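Local coordinates for DNA replication protein DnaC (Aquifex aeolicus, PDB 3ECC) that acts as a bacterial helicase loader in replication initiation and binds ADP, beryllium trifluoride and magnesium at a P-loop nucleotide site, at residues T75-L78 with I79-K83; R113-D116 with W117-E120; L121-Y124 with I125-R129. One frame throughout, in Å; residues are numbered along the deposited sequence.

Contact 1: T75-L78 with I79-K83; sequences TKDL and IFRLK
Leu78 and Leu82 lie side by side one helical turn apart and point the same way. Leu78 CG meets Leu82 CD1 at 4.0 Å. The Leu78 branch swings anti to its own nitrogen (chi1 -179°), beside the carbonyl carbon, which carries CG toward the Leu82 methyl. Thr75 and Ile79 form a second parallel pair, with Thr75 CG2 at 3.8 Å from Ile79 CD1. All four of these residues are buried. Leu78 and Leu82 also pack on Phe94 of helix 93-99. Ile79 rests on helix 116-131, at Trp117, Gln118 and Ile122. The other branch of Thr75, OG1, lies beside its own backbone nitrogen and is hydrogen-bonded to the carbonyl oxygen of Asp107.

The solvent side is looser. Lys76 runs alongside Phe80, and its CG touches the rim atom CE2 of Phe80 at 3.8 Å. Beyond CG the lysine chain is extended. Asp77 and Arg81 cross at a slant, with carboxylate and guanidinium planes 73° apart. Asp77 OD2 is 3.7 Å from Arg81 NH2, a long salt bridge. With the planes so far from coplanar, this is not a flat two-pronged pairing, and it probably adds only modest hold.

Backbone bonds tie both sides together. Ile79 N donates to Thr75 O at 3.0 Å, and Phe80 N donates to Lys76 O at 3.0 Å. The Leu82 N to Leu78 O bond is nearly straight, at 173°. These i to i+4 links make the segment alpha-helical; the buried Thr75, Leu78, Ile79 and Leu82 and the exposed Lys76, Phe80 and Arg81 make it amphipathic. Helix 75-86 follows strand 71-74 directly and starts the helical crossover to strand 104-107, as expected of the parallel alpha/beta core of a P-loop NTPase.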
loop_
_atom_site.group_PDB
_atom_site.type_symbol
_atom_site.label_atom_id
_atom_site.label_comp_id
_atom_site.label_asym_id
_atom_site.label_seq_id
_atom_site.Cartn_x
_atom_site.Cartn_y
_atom_site.Cartn_z
ATOM N N THR A 75 -1.075 8.448 -1.502
ATOM C CA THR A 75 0.322 8.726 -1.242
ATOM C C THR A 75 0.673 10.186 -1.502
ATOM O O THR A 75 1.382 10.817 -0.709
ATOM C CB THR A 75 1.211 7.811 -2.061
ATOM O OG1 THR A 75 0.754 6.461 -1.900
ATOM C CG2 THR A 75 2.643 7.914 -1.588
ATOM N N LYS A 76 0.158 10.729 -2.596
ATOM C CA LYS A 76 0.391 12.129 -2.908
ATOM C C LYS A 76 -0.279 13.027 -1.871
ATOM O O LYS A 76 0.312 14.003 -1.413
ATOM C CB LYS A 76 -0.107 12.455 -4.310
ATOM C CG LYS A 76 0.847 13.297 -5.094
ATOM C CD LYS A 76 0.670 13.067 -6.579
ATOM C CE LYS A 76 1.739 13.807 -7.356
ATOM N NZ LYS A 76 1.906 13.274 -8.748
ATOM N N ASP A 77 -1.501 12.664 -1.482
ATOM C CA ASP A 77 -2.244 13.387 -0.452
ATOM C C ASP A 77 -1.537 13.342 0.891
ATOM O O ASP A 77 -1.508 14.342 1.598
ATOM C CB ASP A 77 -3.675 12.838 -0.316
ATOM C CG ASP A 77 -4.453 13.510 0.796
ATOM O OD1 ASP A 77 -4.571 14.747 0.769
ATOM O OD2 ASP A 77 -4.929 12.802 1.703
ATOM N N LEU A 78 -0.960 12.190 1.235
ATOM C CA LEU A 78 -0.211 12.054 2.491
ATOM C C LEU A 78 1.050 12.902 2.486
ATOM O O LEU A 78 1.369 13.555 3.472
ATOM C CB LEU A 78 0.141 10.589 2.786
ATOM C CG LEU A 78 0.916 10.288 4.081
ATOM C CD1 LEU A 78 0.121 10.647 5.337
ATOM C CD2 LEU A 78 1.333 8.833 4.128
ATOM N N ILE A 79 1.739 12.914 1.348
ATOM C CA ILE A 79 2.982 13.656 1.191
ATOM C C ILE A 79 2.781 15.173 1.247
ATOM O O ILE A 79 3.516 15.858 1.950
ATOM C CB ILE A 79 3.716 13.224 -0.093
ATOM C CG1 ILE A 79 4.447 11.910 0.165
ATOM C CG2 ILE A 79 4.690 14.294 -0.572
ATOM C CD1 ILE A 79 4.690 11.120 -1.078
ATOM N N PHE A 80 1.773 15.681 0.536
ATOM C CA PHE A 80 1.439 17.117 0.569
ATOM C C PHE A 80 1.035 17.590 1.970
ATOM O O PHE A 80 1.371 18.705 2.373
ATOM C CB PHE A 80 0.324 17.469 -0.438
ATOM C CG PHE A 80 0.793 17.566 -1.868
ATOM C CD1 PHE A 80 1.868 18.375 -2.214
ATOM C CD2 PHE A 80 0.134 16.874 -2.877
ATOM C CE1 PHE A 80 2.297 18.465 -3.539
ATOM C CE2 PHE A 80 0.556 16.958 -4.198
ATOM C CZ PHE A 80 1.636 17.758 -4.531
ATOM N N ARG A 81 0.299 16.748 2.693
ATOM C CA ARG A 81 -0.088 17.046 4.069
ATOM C C ARG A 81 1.149 17.217 4.931
ATOM O O ARG A 81 1.355 18.270 5.538
ATOM C CB ARG A 81 -0.927 15.915 4.652
ATOM C CG ARG A 81 -2.402 15.997 4.368
ATOM C CD ARG A 81 -3.154 15.264 5.449
ATOM N NE ARG A 81 -4.328 14.565 4.938
ATOM C CZ ARG A 81 -5.139 13.826 5.690
ATOM N NH1 ARG A 81 -4.902 13.692 6.989
ATOM N NH2 ARG A 81 -6.187 13.219 5.145
ATOM N N LEU A 82 1.973 16.173 4.972
ATOM C CA LEU A 82 3.173 16.155 5.790
ATOM C C LEU A 82 4.140 17.274 5.440
ATOM O O LEU A 82 4.581 17.993 6.330
ATOM C CB LEU A 82 3.879 14.808 5.684
ATOM C CG LEU A 82 3.201 13.641 6.400
ATOM C CD1 LEU A 82 3.798 12.320 5.935
ATOM C CD2 LEU A 82 3.288 13.783 7.919
ATOM N N LYS A 83 4.464 17.428 4.155
ATOM C CA LYS A 83 5.410 18.473 3.740
ATOM C C LYS A 83 5.013 19.840 4.287
ATOM O O LYS A 83 5.880 20.667 4.591
ATOM C CB LYS A 83 5.569 18.547 2.225
ATOM C CG LYS A 83 6.794 19.332 1.795
ATOM C CD LYS A 83 6.482 20.261 0.636
ATOM C CE LYS A 83 7.746 20.945 0.111
ATOM N NZ LYS A 83 7.513 21.687 -1.174
#

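Contact 2: R113-D116 with W117-E120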
loop_
_atom_site.group_PDB
_atom_site.type_symbol
_atom_site.label_atom_id
_atom_site.label_comp_id
_atom_site.label_asym_id
_atom_site.label_seq_id
_atom_site.Cartn_x
_atom_site.Cartn_y
_atom_site.Cartn_z
ATOM N N ARG A 113 6.590 10.504 -11.440
ATOM C CA ARG A 113 7.912 10.993 -11.043
ATOM C C ARG A 113 7.832 12.060 -9.935
ATOM O O ARG A 113 6.993 12.971 -9.979
ATOM C CB ARG A 113 8.672 11.525 -12.262
ATOM C CG ARG A 113 8.505 10.658 -13.512
ATOM C CD ARG A 113 9.529 11.005 -14.595
ATOM N NE ARG A 113 9.505 10.033 -15.689
ATOM C CZ ARG A 113 10.517 9.804 -16.523
ATOM N NH1 ARG A 113 11.657 10.474 -16.395
ATOM N NH2 ARG A 113 10.390 8.894 -17.485
ATOM N N LEU A 114 8.721 11.933 -8.949
ATOM C CA LEU A 114 8.629 12.688 -7.702
ATOM C C LEU A 114 9.848 13.574 -7.475
ATOM O O LEU A 114 10.949 13.247 -7.908
ATOM C CB LEU A 114 8.506 11.724 -6.525
ATOM C CG LEU A 114 7.418 10.654 -6.565
ATOM C CD1 LEU A 114 7.898 9.403 -5.865
ATOM C CD2 LEU A 114 6.113 11.162 -5.951
ATOM N N SER A 115 9.641 14.679 -6.763
ATOM C CA SER A 115 10.721 15.611 -6.429
ATOM C C SER A 115 11.512 15.127 -5.217
ATOM O O SER A 115 11.032 14.292 -4.448
ATOM C CB SER A 115 10.161 17.009 -6.165
ATOM O OG SER A 115 9.138 16.966 -5.190
ATOM N N ASP A 116 12.721 15.660 -5.048
ATOM C CA ASP A 116 13.657 15.161 -4.036
ATOM C C ASP A 116 13.042 15.033 -2.642
ATOM O O ASP A 116 13.306 14.059 -1.933
ATOM C CB ASP A 116 14.921 16.032 -3.980
ATOM C CG ASP A 116 15.882 15.759 -5.135
ATOM O OD1 ASP A 116 17.037 16.241 -5.073
ATOM O OD2 ASP A 116 15.490 15.068 -6.102
ATOM N N TRP A 117 12.215 16.008 -2.262
ATOM C CA TRP A 117 11.585 16.023 -0.935
ATOM C C TRP A 117 10.432 15.021 -0.813
ATOM O O TRP A 117 10.088 14.603 0.291
ATOM C CB TRP A 117 11.107 17.434 -0.565
ATOM C CG TRP A 117 10.159 18.034 -1.562
ATOM C CD1 TRP A 117 10.484 18.832 -2.625
ATOM C CD2 TRP A 117 8.733 17.876 -1.601
ATOM N NE1 TRP A 117 9.350 19.183 -3.320
ATOM C CE2 TRP A 117 8.262 18.615 -2.711
ATOM C CE3 TRP A 117 7.809 17.188 -0.803
ATOM C CZ2 TRP A 117 6.908 18.680 -3.048
ATOM C CZ3 TRP A 117 6.462 17.260 -1.133
ATOM C CH2 TRP A 117 6.027 17.995 -2.254
ATOM N N GLN A 118 9.826 14.662 -1.946
ATOM C CA GLN A 118 8.840 13.591 -1.979
ATOM C C GLN A 118 9.513 12.232 -1.863
ATOM O O GLN A 118 8.999 11.331 -1.204
ATOM C CB GLN A 118 8.031 13.639 -3.266
ATOM C CG GLN A 118 6.969 14.708 -3.310
ATOM C CD GLN A 118 6.134 14.653 -4.582
ATOM O OE1 GLN A 118 6.664 14.712 -5.695
ATOM N NE2 GLN A 118 4.821 14.546 -4.420
ATOM N N ARG A 119 10.661 12.089 -2.518
ATOM C CA ARG A 119 11.453 10.869 -2.428
ATOM C C ARG A 119 12.041 10.729 -1.032
ATOM O O ARG A 119 12.331 9.626 -0.588
ATOM C CB ARG A 119 12.577 10.878 -3.463
ATOM C CG ARG A 119 12.127 11.129 -4.897
ATOM C CD ARG A 119 11.717 9.839 -5.589
ATOM N NE ARG A 119 11.721 9.978 -7.045
ATOM C CZ ARG A 119 12.710 9.569 -7.839
ATOM N NH1 ARG A 119 13.783 8.977 -7.322
ATOM N NH2 ARG A 119 12.621 9.739 -9.154
ATOM N N GLU A 120 12.219 11.862 -0.353
ATOM C CA GLU A 120 12.732 11.903 1.019
ATOM C C GLU A 120 11.751 11.290 2.014
ATOM O O GLU A 120 12.123 10.447 2.822
ATOM C CB GLU A 120 13.043 13.351 1.438
ATOM C CG GLU A 120 14.404 13.901 0.967
ATOM C CD GLU A 120 14.547 15.412 1.187
ATOM O OE1 GLU A 120 13.647 16.012 1.820
ATOM O OE2 GLU A 120 15.555 15.999 0.724
#
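The Gln118 side-chain oxygen reaches back to the Ser115 amide. Ser115 N donates to Gln118 OE1 at 3.2 Å, with an angle of 164° at the hydrogen. The donor lies in the carbonyl plane of the Gln118 side chain, on a lone pair of OE1. Ser115 OG adds a weak bond to the same Gln118 OE1 at 3.4 Å. Ser115 OG also sits over one face of the Trp117 indole. Its distance to Trp117 NE1 is 2.9 Å, but the angle is too poor for a hydrogen bond. The ring N-H lies in the indole plane, and the oxygen stands above it.

Leu114 crosses Gln118 at about a right angle, its CD2 at 3.6 Å from Gln118 OE1. On its other flank, Leu114 CB lies at the edge of the Arg119 guanidinium, in its plane. The arginine gets there by a bend at chi2 (-87°), which brings CD and NE alongside the leucine.

Ser115 is the N-cap of helix 116-131. The Gln118 bond is one half of a capping box; the serine side chain makes no capping bond of its own. Arg119 N to Ser115 O, at 3.0 Å, opens the regular helical bonding.

Further out, helix 75-86 packs on this end of helix 116-131. Phe80 touches the indole, and Lys83 makes a cation-pi contact with it.

Contact 3: L121-Y124 with I125-R129; sequences LISY and IITYR
Ile122 and Ile126 lie side by side and point the same way along helix 116-131. This helix is the crossover of the beta-alpha-beta unit formed with strands 104-107 and 136-141. Ile122 CG2 touches Ile126 CD1 at 3.5 Å. In Ile126, CG1 is anti to the carbonyl carbon (chi1 -76°), and an extended chi2 (153°) then carries CD1 back toward the earlier isoleucine. Beyond this pair, Ile122 packs on Leu109 in a loop, and Ile126 packs on Val166 of helix 164-173.

Ile125 leaves the helix in another direction. Its CG1 lies 3.5 Å from Leu121 O, so it leans on the preceding turn's backbone. Leu121 O also accepts the helical bond from Ile125 N at 2.8 Å. The apolar end of Ile125 faces Leu78 and Leu82 of helix 75-86 and Leu99 of helix 93-99.

Tyr124 and Tyr128 stand one turn apart. Their link within the helix is through the backbone, Tyr128 N to Tyr124 O at 3.1 Å. Both side chains touch Leu99, and the Tyr128 hydroxyl is hydrogen-bonded to Asn100 OD1.

Thr127 meets the carbonyl oxygen of Ser123. Thr127 points back toward the earlier turn, with its hydroxyl beside its own backbone nitrogen. Ser123 O accepts the usual helical bond from Thr127 N at 3.1 Å; the hydroxyl adds a second, Thr127 OG1 to Ser123 O at 2.7 Å.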
loop_
_atom_site.group_PDB
_atom_site.type_symbol
_atom_site.label_atom_id
_atom_site.label_comp_id
_atom_site.label_asym_id
_atom_site.label_seq_id
_atom_site.Cartn_x
_atom_site.Cartn_y
_atom_site.Cartn_z
ATOM N N LEU A 121 10.496 11.724 1.942
ATOM C CA LEU A 121 9.453 11.254 2.839
ATOM C C LEU A 121 9.081 9.797 2.618
ATOM O O LEU A 121 8.927 9.048 3.576
ATOM C CB LEU A 121 8.206 12.128 2.709
ATOM C CG LEU A 121 8.189 13.412 3.523
ATOM C CD1 LEU A 121 7.153 14.368 2.961
ATOM C CD2 LEU A 121 7.899 13.101 4.985
ATOM N N ILE A 122 8.937 9.399 1.356
ATOM C CA ILE A 122 8.597 8.017 1.021
ATOM C C ILE A 122 9.652 7.057 1.571
ATOM O O ILE A 122 9.322 6.098 2.276
ATOM C CB ILE A 122 8.432 7.830 -0.496
ATOM C CG1 ILE A 122 7.178 8.559 -0.983
ATOM C CG2 ILE A 122 8.338 6.361 -0.850
ATOM C CD1 ILE A 122 7.155 8.803 -2.489
ATOM N N SER A 123 10.920 7.340 1.279
ATOM C CA SER A 123 12.028 6.583 1.845
ATOM C C SER A 123 12.049 6.608 3.381
ATOM O O SER A 123 12.438 5.631 4.015
ATOM C CB SER A 123 13.360 7.086 1.296
ATOM O OG SER A 123 14.428 6.281 1.764
ATOM N N TYR A 124 11.643 7.729 3.966
ATOM C CA TYR A 124 11.603 7.867 5.419
ATOM C C TYR A 124 10.520 6.991 6.046
ATOM O O TYR A 124 10.790 6.226 6.969
ATOM C CB TYR A 124 11.374 9.327 5.810
ATOM C CG TYR A 124 11.312 9.576 7.302
ATOM C CD1 TYR A 124 12.236 8.998 8.169
ATOM C CD2 TYR A 124 10.356 10.425 7.843
ATOM C CE1 TYR A 124 12.187 9.236 9.545
ATOM C CE2 TYR A 124 10.305 10.674 9.214
ATOM C CZ TYR A 124 11.225 10.076 10.058
ATOM O OH TYR A 124 11.180 10.313 11.415
ATOM N N ILE A 125 9.295 7.111 5.541
ATOM C CA ILE A 125 8.157 6.367 6.067
ATOM C C ILE A 125 8.324 4.850 5.909
ATOM O O ILE A 125 7.913 4.080 6.770
ATOM C CB ILE A 125 6.841 6.850 5.408
ATOM C CG1 ILE A 125 6.468 8.243 5.938
ATOM C CG2 ILE A 125 5.719 5.856 5.643
ATOM C CD1 ILE A 125 5.331 8.914 5.173
ATOM N N ILE A 126 8.951 4.435 4.816
ATOM C CA ILE A 126 9.130 3.021 4.523
ATOM C C ILE A 126 10.298 2.380 5.299
ATOM O O ILE A 126 10.196 1.239 5.770
ATOM C CB ILE A 126 9.263 2.787 3.008
ATOM C CG1 ILE A 126 7.881 2.899 2.367
ATOM C CG2 ILE A 126 9.878 1.426 2.721
ATOM C CD1 ILE A 126 7.902 3.328 0.939
ATOM N N THR A 127 11.393 3.114 5.445
ATOM C CA THR A 127 12.530 2.628 6.229
ATOM C C THR A 127 12.153 2.490 7.718
ATOM O O THR A 127 12.530 1.526 8.386
ATOM C CB THR A 127 13.759 3.543 6.041
ATOM O OG1 THR A 127 14.090 3.590 4.651
ATOM C CG2 THR A 127 14.940 3.029 6.806
ATOM N N TYR A 128 11.388 3.452 8.220
ATOM C CA TYR A 128 10.907 3.408 9.590
ATOM C C TYR A 128 10.023 2.184 9.825
ATOM O O TYR A 128 10.220 1.442 10.793
ATOM C CB TYR A 128 10.133 4.679 9.908
ATOM C CG TYR A 128 9.759 4.825 11.352
ATOM C CD1 TYR A 128 10.623 5.446 12.261
ATOM C CD2 TYR A 128 8.538 4.350 11.819
ATOM C CE1 TYR A 128 10.278 5.583 13.602
ATOM C CE2 TYR A 128 8.181 4.481 13.156
ATOM C CZ TYR A 128 9.051 5.096 14.045
ATOM O OH TYR A 128 8.690 5.224 15.365
ATOM N N ARG A 129 9.076 1.963 8.917
ATOM C CA ARG A 129 8.129 0.858 9.033
ATOM C C ARG A 129 8.776 -0.481 8.718
ATOM O O ARG A 129 8.306 -1.515 9.176
ATOM C CB ARG A 129 6.908 1.102 8.142
ATOM C CG ARG A 129 6.075 2.301 8.594
ATOM C CD ARG A 129 4.848 2.530 7.728
ATOM N NE ARG A 129 3.796 1.545 7.991
ATOM C CZ ARG A 129 3.046 1.526 9.091
ATOM N NH1 ARG A 129 3.231 2.438 10.037
ATOM N NH2 ARG A 129 2.125 0.580 9.254
#

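In the fold
Contact 1 lies on helix 75-86. Contacts 2 and 3 share helix 116-131, with contact 2 at its start. The centres are 11 to 13 Å apart. Ile79 joins all three: its CG2 is 3.5 Å from Trp117 CZ3 and its CD1 is 3.6 Å from Ile122 CG1. Leu114 CD1 of contact 2 meets Ile122 CD1 of contact 3 at 3.5 Å. The start of contact 1 lies near the nucleotide site. The Thr75 side chain is about 9 Å from the bound beryllium trifluoride and from the magnesium. It is about 5 Å from the side chain of Asp108, a magnesium-site residue; the side chains of Leu114 and Ile122 are about 9 and 10 Å from that of Asp108.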